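Local atomic coordinates of testis-expressed protein 101 (PDB entry 7BPS), a protein that helps fertilization by controlling sperm binding to the zona pellucida and sperm migration into the oviduct, probably through the adhesion molecule ADAM3. Residues A[170-173]-A[174-178]. Sequence-based numbering, arbitrary orientation.
Sequences GCRL and MAMID
The side chains of Arg-172 and Met-176 leave the backbone in a common direction and lie alongside each other, four residues apart on a chain that folds back between them. Followed outward from CB, the arginine first meets its neighbour at CG, which lies 3.9 Å from Met-176 CG. Its CD then sits 3.6 Å from both Met-176 CG and Met-176 SD, so the aliphatic part of the arginine lies along the thioether. The chain bends at chi3 (-104°), NE makes a weak hydrogen bond to the carbonyl of Ile-169, and the guanidinium reaches the sulfur with its edge: NH1 stands 3.7 Å from Met-176 SD, a weak but fairly straight hydrogen bond (159° at the hydrogen) with the sulfur near the guanidinium plane.

The reversal beneath this pair consists of two overlapping beta turns, type I from Arg-172 to Ala-175 and type I' from Met-174 to Ile-177, in the loop between strands 165-166 and 179-180 of the second Ly6/uPAR domain. The first is closed by Ala-175 N to Arg-172 O at 3.0 Å; Thr-168 OG1 also bonds that oxygen. In the second, Ile-177 N donates to Met-174 O at 2.9 Å, while Ala-175 and Met-176 both take positive phi, as the type I' turn requires.

At the buried corner of the first turn, its central residues Leu-173 and Met-174 have their amides bonded to separate carboxylate oxygens of Glu-187, OE2 and OE1 respectively. The side chains of Leu-173 and Met-174 both touch Leu-149 of strand 143-152. Cys-171, the centre of an inverse gamma turn, ties the loop covalently to strand 183-193 through its disulfide to Cys-189.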
loop_
_atom_site.group_PDB
_atom_site.type_symbol
_atom_site.label_atom_id
_atom_site.label_comp_id
_atom_site.label_asym_id
_atom_site.label_seq_id
_atom_site.Cartn_x
_atom_site.Cartn_y
_atom_site.Cartn_z
ATOM N N GLY A 170 -13.081 2.530 13.212
ATOM C CA GLY A 170 -12.263 1.525 13.919
ATOM C C GLY A 170 -10.985 1.207 13.169
ATOM O O GLY A 170 -10.478 2.089 12.443
ATOM N N CYS A 171 -10.481 -0.015 13.339
ATOM C CA CYS A 171 -9.159 -0.435 12.831
ATOM C C CYS A 171 -9.309 -0.967 11.402
ATOM O O CYS A 171 -8.978 -2.147 11.184
ATOM C CB CYS A 171 -8.537 -1.472 13.757
ATOM S SG CYS A 171 -8.247 -0.846 15.426
ATOM N N ARG A 172 -9.711 -0.102 10.461
ATOM C CA ARG A 172 -10.152 -0.519 9.097
ATOM C C ARG A 172 -9.516 0.367 8.026
ATOM O O ARG A 172 -10.137 0.589 6.970
ATOM C CB ARG A 172 -11.682 -0.510 9.049
ATOM C CG ARG A 172 -12.307 -1.522 9.991
ATOM C CD ARG A 172 -13.721 -1.927 9.588
ATOM N NE ARG A 172 -14.659 -1.249 10.463
ATOM C CZ ARG A 172 -15.439 -1.826 11.364
ATOM N NH1 ARG A 172 -15.462 -3.137 11.485
ATOM N NH2 ARG A 172 -16.226 -1.082 12.115
ATOM N N LEU A 173 -8.297 0.837 8.275
ATOM C CA LEU A 173 -7.462 1.476 7.235
ATOM C C LEU A 173 -7.412 0.542 6.019
ATOM O O LEU A 173 -7.558 1.038 4.881
ATOM C CB LEU A 173 -6.064 1.766 7.794
ATOM C CG LEU A 173 -5.078 2.378 6.795
ATOM C CD1 LEU A 173 -5.639 3.654 6.175
ATOM C CD2 LEU A 173 -3.741 2.653 7.444
ATOM N N MET A 174 -7.212 -0.761 6.236
ATOM C CA MET A 174 -7.072 -1.716 5.112
ATOM C C MET A 174 -8.425 -2.409 4.850
ATOM O O MET A 174 -8.452 -3.455 4.183
ATOM C CB MET A 174 -5.956 -2.725 5.390
ATOM C CG MET A 174 -4.582 -2.132 5.278
ATOM S SD MET A 174 -4.289 -1.368 3.657
ATOM C CE MET A 174 -4.226 -2.809 2.598
ATOM N N ALA A 175 -9.521 -1.808 5.312
ATOM C CA ALA A 175 -10.915 -2.217 5.027
ATOM C C ALA A 175 -11.122 -3.712 5.289
ATOM O O ALA A 175 -11.962 -4.285 4.634
ATOM C CB ALA A 175 -11.266 -1.839 3.616
ATOM N N MET A 176 -10.420 -4.298 6.261
ATOM C CA MET A 176 -10.653 -5.696 6.703
ATOM C C MET A 176 -10.294 -6.640 5.560
ATOM O O MET A 176 -10.775 -7.793 5.586
ATOM C CB MET A 176 -12.115 -5.916 7.119
ATOM C CG MET A 176 -12.537 -5.019 8.292
ATOM S SD MET A 176 -14.221 -5.379 8.848
ATOM C CE MET A 176 -13.863 -6.775 9.917
ATOM N N ILE A 177 -9.478 -6.183 4.611
ATOM C CA ILE A 177 -8.920 -7.068 3.544
ATOM C C ILE A 177 -7.561 -7.608 4.026
ATOM O O ILE A 177 -6.739 -6.804 4.440
ATOM C CB ILE A 177 -8.874 -6.327 2.195
ATOM C CG1 ILE A 177 -10.309 -6.026 1.728
ATOM C CG2 ILE A 177 -8.080 -7.136 1.168
ATOM C CD1 ILE A 177 -10.448 -5.000 0.638
ATOM N N ASP A 178 -7.389 -8.923 3.966
ATOM C CA ASP A 178 -6.300 -9.750 4.552
ATOM C C ASP A 178 -5.131 -9.862 3.578
ATOM O O ASP A 178 -4.072 -10.402 3.970
ATOM C CB ASP A 178 -6.717 -11.224 4.714
ATOM C CG ASP A 178 -7.878 -11.465 5.661
ATOM O OD1 ASP A 178 -8.146 -10.584 6.503
ATOM O OD2 ASP A 178 -8.517 -12.530 5.543
#